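Local coordinates for GDP-mannose-dependent alpha-(1-6)-phosphatidylinositol monomannoside mannosyltransferase (Corynebacterium glutamicum, PDB 3OKP), which is a mannosyltransferase of the GT-B class of glycosyltransferases, built from two Rossmann-like domains, at residues Ser4-Pro16 and Met78-Phe92. Sequence-based numbering, arbitrary orientation.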
loop_
_atom_site.group_PDB
_atom_site.type_symbol
_atom_site.label_atom_id
_atom_site.label_comp_id
_atom_site.label_asym_id
_atom_site.label_seq_id
_atom_site.Cartn_x
_atom_site.Cartn_y
_atom_site.Cartn_z
ATOM N N SER A 4 29.462 6.733 1.616
ATOM C CA SER A 4 27.977 6.616 1.542
ATOM C C SER A 4 27.344 7.916 1.049
ATOM O O SER A 4 27.701 9.005 1.501
ATOM C CB SER A 4 27.402 6.231 2.910
ATOM O OG SER A 4 25.989 6.376 2.944
ATOM N N ARG A 5 26.407 7.790 0.116
ATOM C CA ARG A 5 25.648 8.939 -0.365
ATOM C C ARG A 5 24.580 9.344 0.652
ATOM O O ARG A 5 23.912 8.490 1.245
ATOM C CB ARG A 5 25.015 8.637 -1.726
ATOM C CG ARG A 5 26.028 8.466 -2.856
ATOM C CD ARG A 5 25.356 8.097 -4.172
ATOM N NE ARG A 5 24.447 9.141 -4.647
ATOM C CZ ARG A 5 24.813 10.193 -5.377
ATOM N NH1 ARG A 5 26.080 10.364 -5.728
ATOM N NH2 ARG A 5 23.904 11.081 -5.757
ATOM N N LYS A 6 24.434 10.651 0.843
ATOM C CA LYS A 6 23.510 11.218 1.819
ATOM C C LYS A 6 22.242 11.717 1.129
ATOM O O LYS A 6 22.309 12.333 0.062
ATOM C CB LYS A 6 24.193 12.365 2.564
ATOM C CG LYS A 6 23.629 12.675 3.939
ATOM C CD LYS A 6 24.671 13.427 4.757
ATOM C CE LYS A 6 24.109 13.947 6.069
ATOM N NZ LYS A 6 25.113 14.802 6.774
ATOM N N THR A 7 21.094 11.449 1.749
ATOM C CA THR A 7 19.796 11.764 1.155
ATOM C C THR A 7 18.984 12.737 2.007
ATOM O O THR A 7 18.832 12.546 3.218
ATOM C CB THR A 7 18.958 10.482 0.917
ATOM O OG1 THR A 7 19.718 9.546 0.145
ATOM C CG2 THR A 7 17.655 10.802 0.181
ATOM N N LEU A 8 18.473 13.781 1.358
ATOM C CA LEU A 8 17.484 14.663 1.963
ATOM C C LEU A 8 16.102 14.293 1.434
ATOM O O LEU A 8 15.861 14.331 0.224
ATOM C CB LEU A 8 17.796 16.137 1.673
ATOM C CG LEU A 8 16.818 17.199 2.197
ATOM C CD1 LEU A 8 16.820 17.260 3.724
ATOM C CD2 LEU A 8 17.140 18.560 1.604
ATOM N N VAL A 9 15.210 13.921 2.347
ATOM C CA VAL A 9 13.824 13.608 2.005
ATOM C C VAL A 9 12.972 14.864 2.189
ATOM O O VAL A 9 12.880 15.403 3.297
ATOM C CB VAL A 9 13.264 12.442 2.867
ATOM C CG1 VAL A 9 11.838 12.092 2.449
ATOM C CG2 VAL A 9 14.166 11.212 2.772
ATOM N N VAL A 10 12.369 15.326 1.097
ATOM C CA VAL A 10 11.567 16.550 1.089
ATOM C C VAL A 10 10.098 16.164 0.962
ATOM O O VAL A 10 9.697 15.557 -0.032
ATOM C CB VAL A 10 11.981 17.494 -0.074
ATOM C CG1 VAL A 10 11.094 18.742 -0.114
ATOM C CG2 VAL A 10 13.450 17.882 0.046
ATOM N N THR A 11 9.298 16.516 1.967
ATOM C CA THR A 11 7.937 15.986 2.051
ATOM C C THR A 11 6.964 16.820 2.888
ATOM O O THR A 11 7.324 17.366 3.933
ATOM C CB THR A 11 7.944 14.503 2.555
ATOM O OG1 THR A 11 6.613 13.977 2.556
ATOM C CG2 THR A 11 8.557 14.380 3.957
ATOM N N ASN A 12 5.728 16.903 2.401
ATOM C CA ASN A 12 4.610 17.423 3.176
ATOM C C ASN A 12 3.918 16.296 3.950
ATOM O O ASN A 12 3.039 16.546 4.774
ATOM C CB ASN A 12 3.609 18.120 2.248
ATOM C CG ASN A 12 2.521 18.865 3.006
ATOM O OD1 ASN A 12 2.804 19.665 3.895
ATOM N ND2 ASN A 12 1.268 18.599 2.655
ATOM N N ASP A 13 4.326 15.058 3.678
ATOM C CA ASP A 13 3.669 13.874 4.229
ATOM C C ASP A 13 4.610 13.102 5.152
ATOM O O ASP A 13 5.344 12.224 4.706
ATOM C CB ASP A 13 3.198 12.950 3.098
ATOM C CG ASP A 13 2.374 13.673 2.047
ATOM O OD1 ASP A 13 1.320 14.252 2.394
ATOM O OD2 ASP A 13 2.779 13.645 0.864
ATOM N N PHE A 14 4.584 13.434 6.436
ATOM C CA PHE A 14 5.453 12.784 7.415
ATOM C C PHE A 14 4.690 12.591 8.723
ATOM O O PHE A 14 3.827 13.406 9.052
ATOM C CB PHE A 14 6.720 13.625 7.633
ATOM C CG PHE A 14 7.870 12.864 8.247
ATOM C CD1 PHE A 14 8.533 11.870 7.529
ATOM C CD2 PHE A 14 8.305 13.157 9.537
ATOM C CE1 PHE A 14 9.597 11.163 8.094
ATOM C CE2 PHE A 14 9.370 12.458 10.111
ATOM C CZ PHE A 14 10.017 11.461 9.385
ATOM N N PRO A 15 4.974 11.495 9.459
ATOM C CA PRO A 15 4.449 11.355 10.818
ATOM C C PRO A 15 4.789 12.576 11.692
ATOM O O PRO A 15 5.723 13.313 11.364
ATOM C CB PRO A 15 5.163 10.108 11.339
ATOM C CG PRO A 15 5.472 9.318 10.130
ATOM C CD PRO A 15 5.764 10.315 9.055
ATOM N N PRO A 16 4.067 12.775 12.816
ATOM C CA PRO A 16 3.090 11.879 13.454
ATOM C C PRO A 16 1.720 11.770 12.767
ATOM O O PRO A 16 0.914 10.923 13.157
ATOM C CB PRO A 16 2.948 12.466 14.861
ATOM C CG PRO A 16 3.217 13.914 14.683
ATOM C CD PRO A 16 4.232 14.029 13.577
ATOM N N MET A 78 15.393 24.488 1.421
ATOM C CA MET A 78 15.849 23.190 0.917
ATOM C C MET A 78 17.286 23.279 0.403
ATOM O O MET A 78 18.116 22.421 0.713
ATOM C CB MET A 78 14.924 22.682 -0.194
ATOM C CG MET A 78 15.318 21.314 -0.746
ATOM S SD MET A 78 14.487 20.862 -2.279
ATOM C CE MET A 78 15.189 22.046 -3.428
ATOM N N ALA A 79 17.564 24.328 -0.370
ATOM C CA ALA A 79 18.885 24.563 -0.949
ATOM C C ALA A 79 19.982 24.687 0.111
ATOM O O ALA A 79 21.075 24.147 -0.060
ATOM C CB ALA A 79 18.861 25.805 -1.843
ATOM N N GLU A 80 19.689 25.396 1.200
ATOM C CA GLU A 80 20.679 25.601 2.258
ATOM C C GLU A 80 20.963 24.333 3.067
ATOM O O GLU A 80 22.086 24.139 3.536
ATOM C CB GLU A 80 20.291 26.768 3.169
ATOM C CG GLU A 80 20.635 28.145 2.587
ATOM C CD GLU A 80 22.118 28.303 2.261
ATOM O OE1 GLU A 80 22.956 28.133 3.173
ATOM O OE2 GLU A 80 22.443 28.594 1.089
ATOM N N ILE A 81 19.953 23.477 3.212
ATOM C CA ILE A 81 20.125 22.175 3.860
ATOM C C ILE A 81 21.005 21.267 2.996
ATOM O O ILE A 81 21.916 20.607 3.507
ATOM C CB ILE A 81 18.765 21.490 4.167
ATOM C CG1 ILE A 81 17.965 22.315 5.185
ATOM C CG2 ILE A 81 18.979 20.062 4.688
ATOM C CD1 ILE A 81 16.475 21.967 5.245
ATOM N N ILE A 82 20.733 21.252 1.691
ATOM C CA ILE A 82 21.530 20.490 0.723
ATOM C C ILE A 82 23.026 20.788 0.872
ATOM O O ILE A 82 23.848 19.873 0.929
ATOM C CB ILE A 82 21.050 20.734 -0.739
ATOM C CG1 ILE A 82 19.704 20.037 -0.979
ATOM C CG2 ILE A 82 22.093 20.247 -1.757
ATOM C CD1 ILE A 82 18.920 20.564 -2.175
ATOM N N ARG A 83 23.365 22.073 0.961
ATOM C CA ARG A 83 24.759 22.488 1.082
ATOM C C ARG A 83 25.340 22.271 2.483
ATOM O O ARG A 83 26.489 21.843 2.612
ATOM C CB ARG A 83 24.930 23.941 0.623
ATOM C CG ARG A 83 24.644 24.133 -0.871
ATOM C CD ARG A 83 24.787 25.580 -1.305
ATOM N NE ARG A 83 23.663 26.407 -0.863
ATOM C CZ ARG A 83 22.730 26.911 -1.666
ATOM N NH1 ARG A 83 22.770 26.688 -2.975
ATOM N NH2 ARG A 83 21.754 27.652 -1.159
ATOM N N GLU A 84 24.549 22.545 3.520
ATOM C CA GLU A 84 25.013 22.409 4.909
ATOM C C GLU A 84 25.226 20.954 5.330
ATOM O O GLU A 84 26.203 20.637 6.015
ATOM C CB GLU A 84 24.049 23.095 5.881
ATOM N N ARG A 85 24.314 20.075 4.919
ATOM C CA ARG A 85 24.416 18.656 5.255
ATOM C C ARG A 85 25.157 17.848 4.188
ATOM O O ARG A 85 25.221 16.621 4.275
ATOM C CB ARG A 85 23.027 18.059 5.521
ATOM C CG ARG A 85 22.386 18.497 6.834
ATOM C CD ARG A 85 23.037 17.819 8.045
ATOM N NE ARG A 85 22.411 18.229 9.301
ATOM C CZ ARG A 85 22.903 19.145 10.132
ATOM N NH1 ARG A 85 24.047 19.766 9.858
ATOM N NH2 ARG A 85 22.248 19.439 11.248
ATOM N N GLU A 86 25.718 18.540 3.195
ATOM C CA GLU A 86 26.443 17.909 2.080
ATOM C C GLU A 86 25.624 16.793 1.415
ATOM O O GLU A 86 26.071 15.646 1.297
ATOM C CB GLU A 86 27.826 17.413 2.526
ATOM C CG GLU A 86 28.827 18.531 2.814
ATOM C CD GLU A 86 30.253 18.026 2.986
ATOM O OE1 GLU A 86 30.482 17.129 3.828
ATOM O OE2 GLU A 86 31.151 18.539 2.284
ATOM N N ILE A 87 24.420 17.157 0.983
ATOM C CA ILE A 87 23.448 16.212 0.442
ATOM C C ILE A 87 23.772 15.801 -0.997
ATOM O O ILE A 87 24.015 16.649 -1.860
ATOM C CB ILE A 87 22.004 16.794 0.534
ATOM C CG1 ILE A 87 21.585 17.017 2.001
ATOM C CG2 ILE A 87 20.999 15.925 -0.216
ATOM C CD1 ILE A 87 21.571 15.765 2.884
ATOM N N ASP A 88 23.768 14.490 -1.231
ATOM C CA ASP A 88 23.997 13.906 -2.549
ATOM C C ASP A 88 22.686 13.664 -3.291
ATOM O O ASP A 88 22.564 14.002 -4.469
ATOM C CB ASP A 88 24.764 12.583 -2.412
ATOM C CG ASP A 88 26.105 12.755 -1.723
ATOM O OD1 ASP A 88 27.001 13.393 -2.315
ATOM O OD2 ASP A 88 26.261 12.248 -0.592
ATOM N N ASN A 89 21.717 13.066 -2.597
ATOM C CA ASN A 89 20.407 12.752 -3.174
ATOM C C ASN A 89 19.309 13.608 -2.572
ATOM O O ASN A 89 19.263 13.801 -1.361
ATOM C CB ASN A 89 20.028 11.282 -2.942
ATOM C CG ASN A 89 21.122 10.313 -3.336
ATOM O OD1 ASN A 89 21.628 10.340 -4.458
ATOM N ND2 ASN A 89 21.474 9.427 -2.413
ATOM N N VAL A 90 18.415 14.100 -3.423
ATOM C CA VAL A 90 17.195 14.753 -2.962
ATOM C C VAL A 90 16.004 13.898 -3.384
ATOM O O VAL A 90 15.779 13.668 -4.579
ATOM C CB VAL A 90 17.069 16.203 -3.496
ATOM C CG1 VAL A 90 15.719 16.817 -3.114
ATOM C CG2 VAL A 90 18.200 17.060 -2.959
ATOM N N TRP A 91 15.265 13.415 -2.392
ATOM C CA TRP A 91 14.142 12.521 -2.622
ATOM C C TRP A 91 12.831 13.197 -2.229
ATOM O O TRP A 91 12.569 13.427 -1.048
ATOM C CB TRP A 91 14.349 11.208 -1.849
ATOM C CG TRP A 91 13.252 10.179 -1.989
ATOM C CD1 TRP A 91 12.328 10.081 -2.995
ATOM C CD2 TRP A 91 13.001 9.074 -1.109
ATOM N NE1 TRP A 91 11.506 9.000 -2.781
ATOM C CE2 TRP A 91 11.898 8.361 -1.635
ATOM C CE3 TRP A 91 13.596 8.621 0.078
ATOM C CZ2 TRP A 91 11.376 7.221 -1.014
ATOM C CZ3 TRP A 91 13.075 7.483 0.696
ATOM C CH2 TRP A 91 11.975 6.798 0.146
ATOM N N PHE A 92 12.027 13.533 -3.234
ATOM C CA PHE A 92 10.680 14.038 -3.002
ATOM C C PHE A 92 9.759 12.845 -2.769
ATOM O O PHE A 92 9.480 12.072 -3.694
ATOM C CB PHE A 92 10.199 14.898 -4.177
ATOM C CG PHE A 92 11.035 16.130 -4.410
ATOM C CD1 PHE A 92 10.817 17.287 -3.665
ATOM C CD2 PHE A 92 12.044 16.131 -5.368
ATOM C CE1 PHE A 92 11.595 18.426 -3.870
ATOM C CE2 PHE A 92 12.823 17.265 -5.580
ATOM C CZ PHE A 92 12.599 18.415 -4.829
#
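Leu8 of strand 7-11 turns both methyls onto the C-terminal part of helix 72-84: CD1 meets Ile81 CG2 at 3.7 Å, while CD2 lies against Ile82 CG1 and, a little farther off, Met78 CG. Its first torsion, 178°, carries CG away from the backbone N and swings the methyls toward the two isoleucines, which the side chain crosses at about a right angle. Ile87, in the turn leading to strand 89-92, packs alongside, its CG2 3.7 Å from Leu8 CB. On the same face of the sheet, Val10 puts CG2 beside Met78 SD, and its CB and CG1 pack on the CD1-CE1 side of the Phe92 ring. The other face carries Thr7, Val9, Asn89 and Trp91; there Val9 CG2 touches Trp91 CE3, and the indole NE1 is hydrogen-bonded to Ser116 OG on strand 112-116.

Between these layers the parallel strands are joined by backbone hydrogen bonds from Leu8 N to Asn89 O, Trp91 N to Leu8 O and Val10 N to Trp91 O. Toward the N-terminal end, Lys6 O takes two donors, Asp88 N and, nearly straight, Asn89 N at 2.8 Å. Asp88 OD2 in turn receives Lys6 N at 2.8 Å through its anti lone pair. The extended Lys6 chain passes Ile87 CD1 and delivers NZ to Arg85 O, 3.1 Å away, just past the helix end.

At the edge, Arg5 grips Asn89 OD1 side-on with NE and NH2 (2.7 Å from NH2). OD1 lies in the guanidinium plane, yet both donors approach from one face of the amide; NH2 also bonds Ser111 OG, and Asp88 CB sits over one guanidinium face. Asn89 ND2 donates to Thr7 OG1 at 3.1 Å, within 5° of the amide plane; a second bond runs to Leu376 O, so the amide's rotation is fixed. Strands 7-11 and 89-92 are adjacent inner strands, where the order switches direction in a 3-2-1-4-5-6-7 Rossmann-like sheet: helix 72-84 packs on the Leu8-Val10 face through apolar contacts, and buried Asn89 ties the strand starts to the C-terminal helix 365-377.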